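Local coordinates for protein lipase (Pelosinus fermentans, PDB 5AH0) that probably hydrolyses ester bonds of lipids as an alpha/beta-hydrolase lipase that carries a zinc ion, and breaks down the polyester poly(butylene adipate-co-terephthalate), at residues Ile108-His113 and Thr122-Leu127; Leu277-Tyr282 and Tyr288-Phe293; Ser296-Glu301 and Ser310-Asp315. All coordinates share one frame; numbering follows the deposited sequence.

Interaction 1. Residues Ile108-His113 and Thr122-Leu127; sequences IHLVAH and TLVQLL
Leu110 of strand 108-113 faces Val124 of helix 116-129 across the shortest CA-CA distance of the pair, 9.7 Å, and the helix runs back against the direction of the strand. No hydrogen bond joins the two segments, so the contact is side-chain packing alone. Leu110 carries it: with CG beside the backbone N (chi1 -74°), its CD1 methyl reaches from the sheet to the helix and meets Leu123 CD2 at 3.8 Å. Leu123 answers with CG anti to its own N (chi1 174°), and the two leucines cross at about a right angle, methyl against methyl. The same Leu110 CD1 lies 4.4 Å from Val124 CG1, a looser touch one residue farther along the helix. Around this small apolar meeting Val7 and Val9 of strand 6-9 and Val153 of strand 153-159 touch Leu110, while Leu61 of helix 54-66 touches Leu123. Backbone bonds tie Ile108 to His154 and His109 to Val7, which places strand 108-113 between its parallel neighbours. A central parallel strand that turns sharply into a helix packed back on the sheet is consistent with the strand-nucleophile elbow-helix unit of the alpha/beta-hydrolase fold.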
# COMPACT_ATOMS: atom_id res chain seq x y z
N ILE A 108 8.45 -15.39 0.50
CA ILE A 108 7.65 -14.68 1.51
C ILE A 108 6.20 -14.60 1.09
O ILE A 108 5.88 -14.78 -0.09
CB ILE A 108 8.13 -13.24 1.73
CG1 ILE A 108 8.00 -12.43 0.44
CG2 ILE A 108 9.56 -13.20 2.25
CD1 ILE A 108 8.47 -11.02 0.57
N HIS A 109 5.33 -14.33 2.06
CA HIS A 109 3.95 -13.91 1.79
C HIS A 109 3.84 -12.40 1.92
O HIS A 109 4.21 -11.85 2.96
CB HIS A 109 2.96 -14.53 2.77
CG HIS A 109 3.01 -16.02 2.85
ND1 HIS A 109 2.53 -16.84 1.84
CD2 HIS A 109 3.44 -16.85 3.83
CE1 HIS A 109 2.69 -18.10 2.19
NE2 HIS A 109 3.24 -18.14 3.39
N LEU A 110 3.32 -11.74 0.90
CA LEU A 110 3.07 -10.31 1.02
C LEU A 110 1.63 -10.05 1.43
O LEU A 110 0.69 -10.46 0.75
CB LEU A 110 3.41 -9.59 -0.29
CG LEU A 110 4.93 -9.51 -0.45
CD1 LEU A 110 5.37 -9.23 -1.89
CD2 LEU A 110 5.51 -8.49 0.53
N VAL A 111 1.46 -9.39 2.57
CA VAL A 111 0.14 -8.96 3.03
C VAL A 111 0.13 -7.44 3.01
O VAL A 111 0.95 -6.78 3.67
CB VAL A 111 -0.20 -9.49 4.44
CG1 VAL A 111 -1.52 -8.94 4.91
CG2 VAL A 111 -0.21 -11.03 4.47
N ALA A 112 -0.79 -6.89 2.22
CA ALA A 112 -0.81 -5.47 1.96
C ALA A 112 -2.18 -4.89 2.20
O ALA A 112 -3.20 -5.54 1.98
CB ALA A 112 -0.36 -5.20 0.54
N HIS A 113 -2.19 -3.64 2.63
CA HIS A 113 -3.40 -2.88 2.86
C HIS A 113 -3.38 -1.67 1.95
O HIS A 113 -2.32 -1.07 1.72
CB HIS A 113 -3.49 -2.45 4.33
CG HIS A 113 -4.65 -1.56 4.64
ND1 HIS A 113 -4.50 -0.23 4.98
CD2 HIS A 113 -5.98 -1.82 4.72
CE1 HIS A 113 -5.68 0.30 5.24
NE2 HIS A 113 -6.60 -0.64 5.08
N THR A 122 3.35 -4.74 -8.07
CA THR A 122 4.42 -4.15 -8.86
C THR A 122 5.76 -4.79 -8.50
O THR A 122 6.57 -5.10 -9.38
CB THR A 122 4.48 -2.63 -8.64
OG1 THR A 122 3.21 -2.07 -8.96
CG2 THR A 122 5.56 -2.00 -9.49
N LEU A 123 5.97 -5.01 -7.21
CA LEU A 123 7.18 -5.67 -6.75
C LEU A 123 7.37 -7.02 -7.43
O LEU A 123 8.46 -7.31 -7.92
CB LEU A 123 7.17 -5.85 -5.24
CG LEU A 123 8.34 -6.68 -4.71
CD1 LEU A 123 9.64 -5.93 -4.93
CD2 LEU A 123 8.14 -7.01 -3.24
N VAL A 124 6.32 -7.84 -7.47
CA VAL A 124 6.47 -9.20 -8.02
C VAL A 124 6.65 -9.14 -9.54
O VAL A 124 7.30 -10.02 -10.12
CB VAL A 124 5.27 -10.12 -7.66
CG1 VAL A 124 5.09 -10.23 -6.15
CG2 VAL A 124 4.00 -9.66 -8.34
N GLN A 125 6.09 -8.11 -10.16
CA GLN A 125 6.26 -7.92 -11.60
C GLN A 125 7.73 -7.66 -11.92
O GLN A 125 8.26 -8.17 -12.91
CB GLN A 125 5.40 -6.77 -12.12
CG GLN A 125 5.34 -6.71 -13.64
CD GLN A 125 4.50 -7.82 -14.24
OE1 GLN A 125 3.52 -8.28 -13.64
NE2 GLN A 125 4.90 -8.30 -15.41
N LEU A 126 8.39 -6.88 -11.08
CA LEU A 126 9.79 -6.56 -11.24
C LEU A 126 10.67 -7.75 -10.85
O LEU A 126 11.69 -8.01 -11.49
CB LEU A 126 10.15 -5.33 -10.41
CG LEU A 126 9.54 -4.05 -11.00
CD1 LEU A 126 9.87 -2.82 -10.16
CD2 LEU A 126 10.00 -3.86 -12.44
N LEU A 127 10.25 -8.48 -9.81
CA LEU A 127 10.96 -9.69 -9.40
C LEU A 127 11.07 -10.69 -10.54
O LEU A 127 12.16 -11.20 -10.84
CB LEU A 127 10.26 -10.35 -8.22
CG LEU A 127 10.40 -9.62 -6.89
CD1 LEU A 127 9.74 -10.42 -5.79
CD2 LEU A 127 11.87 -9.41 -6.59

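Interaction 2. Residues Leu277-Tyr282 and Tyr288-Phe293; sequences LPHVIY and YPFGRF
His279 and Tyr282 press against Pro289, where the loop that follows strand 258-265 of the alpha/beta-hydrolase sheet packs on the first turn of helix 288-294. The His279 side chain leaves the backbone with CB turned toward the helix and CG anti to the backbone N (chi1 -163°), which points CD2 and NE2 at the helix and ND1 back at its own loop. On the loop side ND1 accepts two backbone N-H groups, from Ile281 N at 3.2 Å and, almost straight (171°), from Tyr282 N at 3.1 Å; both donors are tilted out of the imidazole plane. This double grip fixes the ring's rotation and curls residues 279-282 around it. On the helix side CD2 meets Pro289 CG at 3.8 Å, and Phe290 CE2 comes to the ring's edge, near its plane, 4.3 Å from the same CD2. The tip, NE2, lies 4.1 Å from the same Pro289 CG. With a leucine here the N-H groups of Ile281 and Tyr282 would probably lose their shared acceptor, and the turn would be freer to shift. Phe290 is further held edge-to-face by Phe178 of helix 173-190. Tyr282 closes the outer side: its CD2 sits 3.4 Å above one imidazole face, while CE2 turns the phenol edge to Pro289 CB at 4.1 Å.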
# COMPACT_ATOMS: atom_id res chain seq x y z
N LEU A 277 -9.94 7.45 14.64
CA LEU A 277 -9.29 8.66 14.14
C LEU A 277 -10.31 9.78 13.94
O LEU A 277 -11.29 9.62 13.21
CB LEU A 277 -8.57 8.38 12.83
CG LEU A 277 -7.45 7.34 12.86
CD1 LEU A 277 -6.84 7.18 11.48
CD2 LEU A 277 -6.36 7.75 13.88
N PRO A 278 -10.08 10.94 14.57
CA PRO A 278 -11.04 12.03 14.42
C PRO A 278 -10.70 12.94 13.25
O PRO A 278 -9.54 13.03 12.83
CB PRO A 278 -10.90 12.79 15.73
CG PRO A 278 -9.42 12.62 16.08
CD PRO A 278 -9.02 11.26 15.55
N HIS A 279 -11.72 13.61 12.74
CA HIS A 279 -11.50 14.76 11.89
C HIS A 279 -11.31 16.01 12.76
O HIS A 279 -12.18 16.39 13.54
CB HIS A 279 -12.65 14.95 10.93
CG HIS A 279 -12.32 15.83 9.77
ND1 HIS A 279 -12.29 17.20 9.88
CD2 HIS A 279 -12.00 15.54 8.49
CE1 HIS A 279 -11.96 17.72 8.71
NE2 HIS A 279 -11.77 16.73 7.85
N VAL A 280 -10.14 16.63 12.67
CA VAL A 280 -9.80 17.71 13.59
C VAL A 280 -10.61 18.99 13.34
O VAL A 280 -10.71 19.86 14.20
CB VAL A 280 -8.29 18.00 13.54
CG1 VAL A 280 -7.90 19.04 14.56
CG2 VAL A 280 -7.51 16.71 13.81
N ILE A 281 -11.24 19.10 12.18
CA ILE A 281 -12.06 20.29 11.90
C ILE A 281 -13.52 20.03 12.27
O ILE A 281 -14.11 20.76 13.06
CB ILE A 281 -11.97 20.74 10.42
CG1 ILE A 281 -10.60 21.34 10.11
CG2 ILE A 281 -13.03 21.78 10.10
CD1 ILE A 281 -9.52 20.35 9.86
N TYR A 282 -14.09 18.96 11.72
CA TYR A 282 -15.52 18.72 11.88
C TYR A 282 -15.92 18.01 13.17
O TYR A 282 -17.10 17.95 13.51
CB TYR A 282 -16.04 17.91 10.69
CG TYR A 282 -15.76 18.59 9.38
CD1 TYR A 282 -15.88 19.98 9.27
CD2 TYR A 282 -15.40 17.87 8.25
CE1 TYR A 282 -15.63 20.62 8.08
CE2 TYR A 282 -15.16 18.51 7.03
CZ TYR A 282 -15.27 19.88 6.96
OH TYR A 282 -15.03 20.53 5.77
N TYR A 288 -15.43 10.48 7.64
CA TYR A 288 -16.81 10.85 7.37
C TYR A 288 -16.98 11.72 6.10
O TYR A 288 -17.78 11.38 5.22
CB TYR A 288 -17.43 11.56 8.58
CG TYR A 288 -18.82 12.08 8.29
CD1 TYR A 288 -19.90 11.20 8.21
CD2 TYR A 288 -19.06 13.43 8.08
CE1 TYR A 288 -21.20 11.67 7.93
CE2 TYR A 288 -20.34 13.91 7.80
CZ TYR A 288 -21.40 13.03 7.73
OH TYR A 288 -22.66 13.50 7.45
N PRO A 289 -16.25 12.84 5.98
CA PRO A 289 -16.48 13.62 4.77
C PRO A 289 -15.96 12.93 3.51
O PRO A 289 -16.53 13.11 2.43
CB PRO A 289 -15.70 14.92 5.04
CG PRO A 289 -14.59 14.49 5.93
CD PRO A 289 -15.19 13.43 6.83
N PHE A 290 -14.89 12.15 3.63
CA PHE A 290 -14.33 11.49 2.46
C PHE A 290 -15.23 10.37 1.93
O PHE A 290 -15.44 10.27 0.72
CB PHE A 290 -12.91 11.00 2.79
CG PHE A 290 -12.02 12.12 3.24
CD1 PHE A 290 -11.63 13.11 2.34
CD2 PHE A 290 -11.65 12.25 4.57
CE1 PHE A 290 -10.85 14.17 2.76
CE2 PHE A 290 -10.87 13.32 4.98
CZ PHE A 290 -10.47 14.27 4.08
N GLY A 291 -15.78 9.57 2.84
CA GLY A 291 -16.80 8.59 2.50
C GLY A 291 -17.99 9.21 1.78
O GLY A 291 -18.48 8.64 0.80
N ARG A 292 -18.47 10.36 2.25
CA ARG A 292 -19.61 11.02 1.61
C ARG A 292 -19.22 11.59 0.26
O ARG A 292 -20.00 11.51 -0.69
CB ARG A 292 -20.19 12.12 2.51
CG ARG A 292 -20.95 11.55 3.71
CD ARG A 292 -21.74 12.58 4.49
NE ARG A 292 -23.10 12.79 4.01
CZ ARG A 292 -23.48 13.85 3.32
NH1 ARG A 292 -22.59 14.80 3.03
NH2 ARG A 292 -24.74 13.96 2.93
N PHE A 293 -18.01 12.14 0.17
CA PHE A 293 -17.56 12.65 -1.11
C PHE A 293 -17.52 11.53 -2.15
O PHE A 293 -18.04 11.69 -3.24
CB PHE A 293 -16.18 13.31 -1.02
CG PHE A 293 -15.65 13.72 -2.36
CD1 PHE A 293 -16.02 14.93 -2.93
CD2 PHE A 293 -14.81 12.87 -3.08
CE1 PHE A 293 -15.56 15.30 -4.19
CE2 PHE A 293 -14.34 13.23 -4.34
CZ PHE A 293 -14.71 14.46 -4.90

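Interaction 3. Residues Ser296-Glu301 and Ser310-Asp315; sequences SYTRNE and SWKPND
Segment 296-301, without regular structure, passes 310-315, which leaves a 3-10 turn, Ser296 and Lys312 bringing their CA atoms to 6.3 Å and Thr298 and Trp311 to 7.9 Å, with no hydrogen bond between them. The aliphatic part of Lys312 makes the contact. Its chain is fully extended beyond CG and runs past Ser296 and Thr298, so that CE reaches Thr298 CG2 at 3.7 Å; Ser296 CA is farther, 4.5 Å from the same CE. Thr298 presents that methyl because CG2 stands anti to its carbonyl carbon. The ammonium group, NZ, is hydrogen-bonded to Asn309 OD1 beyond the contact, and the CE methylene is what packs on the threonine. Each segment has its own internal bond. Arg299 NH1 donates to Tyr297 OH at 3.1 Å and also makes a salt bridge with Asp170 of helix 167-170. Within 310-315 Asn314 ND2, with the acceptor in its amide plane, donates to Lys312 O at 2.9 Å, nearly end-on to the carbonyl (164°). One residue on, Asp315 OD2 hydrogen-bonds to His357 ND1. That pair is consistent with the acid and histidine of an alpha/beta-hydrolase catalytic triad, so the surface packing of Lys312 lies on the loop that leads to the probable active site.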
# COMPACT_ATOMS: atom_id res chain seq x y z
N SER A 296 -20.79 10.17 -3.57
CA SER A 296 -21.63 11.07 -4.36
C SER A 296 -20.94 11.51 -5.66
O SER A 296 -21.51 12.28 -6.44
CB SER A 296 -22.04 12.29 -3.54
OG SER A 296 -20.93 13.12 -3.24
N TYR A 297 -19.72 11.05 -5.87
CA TYR A 297 -18.95 11.46 -7.04
C TYR A 297 -19.23 10.56 -8.24
O TYR A 297 -18.99 9.37 -8.20
CB TYR A 297 -17.46 11.45 -6.72
CG TYR A 297 -16.60 11.83 -7.90
CD1 TYR A 297 -16.34 13.16 -8.19
CD2 TYR A 297 -16.04 10.86 -8.72
CE1 TYR A 297 -15.56 13.52 -9.28
CE2 TYR A 297 -15.25 11.20 -9.81
CZ TYR A 297 -15.02 12.53 -10.08
OH TYR A 297 -14.23 12.89 -11.16
N THR A 298 -19.76 11.15 -9.31
CA THR A 298 -19.94 10.43 -10.57
C THR A 298 -19.27 11.19 -11.71
O THR A 298 -18.98 12.38 -11.59
CB THR A 298 -21.42 10.18 -10.90
OG1 THR A 298 -22.12 11.43 -11.00
CG2 THR A 298 -22.07 9.32 -9.82
N ARG A 299 -19.00 10.50 -12.81
CA ARG A 299 -18.35 11.15 -13.94
C ARG A 299 -18.56 10.37 -15.22
O ARG A 299 -18.32 9.16 -15.28
CB ARG A 299 -16.86 11.30 -13.68
CG ARG A 299 -16.14 12.09 -14.73
CD ARG A 299 -14.67 12.02 -14.49
NE ARG A 299 -14.15 10.69 -14.75
CZ ARG A 299 -13.30 10.04 -13.96
NH1 ARG A 299 -12.89 10.61 -12.82
NH2 ARG A 299 -12.88 8.83 -14.29
N ASN A 300 -18.99 11.09 -16.26
CA ASN A 300 -19.26 10.48 -17.55
C ASN A 300 -18.52 11.25 -18.63
O ASN A 300 -19.13 11.96 -19.43
CB ASN A 300 -20.76 10.49 -17.84
CG ASN A 300 -21.14 9.54 -18.96
OD1 ASN A 300 -20.46 8.54 -19.20
ND2 ASN A 300 -22.21 9.86 -19.68
N GLU A 301 -17.19 11.14 -18.62
CA GLU A 301 -16.39 11.84 -19.61
C GLU A 301 -15.72 10.85 -20.54
O GLU A 301 -15.38 9.74 -20.16
CB GLU A 301 -15.35 12.74 -18.93
CG GLU A 301 -15.98 13.82 -18.09
CD GLU A 301 -14.98 14.55 -17.20
OE1 GLU A 301 -13.76 14.36 -17.42
OE2 GLU A 301 -15.42 15.28 -16.29
N SER A 310 -22.41 2.22 -9.42
CA SER A 310 -21.73 1.05 -8.88
C SER A 310 -20.41 1.43 -8.20
O SER A 310 -19.84 0.62 -7.48
CB SER A 310 -21.51 0.01 -9.98
OG SER A 310 -20.50 0.41 -10.89
N TRP A 311 -19.93 2.64 -8.43
CA TRP A 311 -18.70 3.13 -7.80
C TRP A 311 -18.92 3.84 -6.47
O TRP A 311 -17.97 4.11 -5.73
CB TRP A 311 -17.95 4.08 -8.73
CG TRP A 311 -17.19 3.36 -9.77
CD1 TRP A 311 -17.70 2.77 -10.89
CD2 TRP A 311 -15.78 3.13 -9.80
NE1 TRP A 311 -16.70 2.20 -11.61
CE2 TRP A 311 -15.51 2.40 -10.97
CE3 TRP A 311 -14.73 3.48 -8.95
CZ2 TRP A 311 -14.21 2.01 -11.32
CZ3 TRP A 311 -13.44 3.09 -9.30
CH2 TRP A 311 -13.20 2.36 -10.47
N LYS A 312 -20.17 4.16 -6.17
CA LYS A 312 -20.46 4.90 -4.94
C LYS A 312 -20.15 4.14 -3.64
O LYS A 312 -19.69 4.75 -2.68
CB LYS A 312 -21.91 5.36 -4.95
CG LYS A 312 -22.18 6.50 -5.95
CD LYS A 312 -23.65 6.89 -5.97
CE LYS A 312 -23.89 8.11 -6.87
NZ LYS A 312 -25.34 8.40 -7.05
N PRO A 313 -20.39 2.82 -3.59
CA PRO A 313 -20.07 2.23 -2.27
C PRO A 313 -18.57 2.26 -2.01
O PRO A 313 -17.79 2.00 -2.93
CB PRO A 313 -20.59 0.79 -2.38
CG PRO A 313 -21.57 0.81 -3.52
CD PRO A 313 -21.04 1.84 -4.48
N ASN A 314 -18.17 2.59 -0.78
CA ASN A 314 -16.76 2.70 -0.47
C ASN A 314 -16.46 2.47 1.01
O ASN A 314 -17.38 2.27 1.81
CB ASN A 314 -16.24 4.07 -0.92
CG ASN A 314 -16.83 5.20 -0.11
OD1 ASN A 314 -16.31 5.57 0.94
ND2 ASN A 314 -17.93 5.76 -0.61
N ASP A 315 -15.18 2.48 1.37
CA ASP A 315 -14.79 2.28 2.76
C ASP A 315 -14.32 3.59 3.41
O ASP A 315 -13.71 3.57 4.48
CB ASP A 315 -13.69 1.21 2.88
CG ASP A 315 -12.36 1.64 2.23
OD1 ASP A 315 -12.24 2.79 1.73
OD2 ASP A 315 -11.40 0.82 2.23

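Interaction 1 belongs to the buried core and is purely apolar, sheet strand on helix. Residues 277-282 and 288-293 are partly buried and mix rings with a histidine-held turn, whereas interaction 3 is a surface contact of a lysine methylene on a threonine methyl between two parts of one loop. Interactions 2 and 3, with centres about 18 Å apart, adjoin through helix 288-294: Gly291 O probably accepts from Asn314 ND2 at 3.2 Å, and Ser296 OG hydrogen-bonds to Arg292 O. Interaction 1 lies about 31 Å from interaction 2, centre to centre, and touches neither of the others. His357, the partner of Asp315, also meets the His113 ring at the end of strand 108-113.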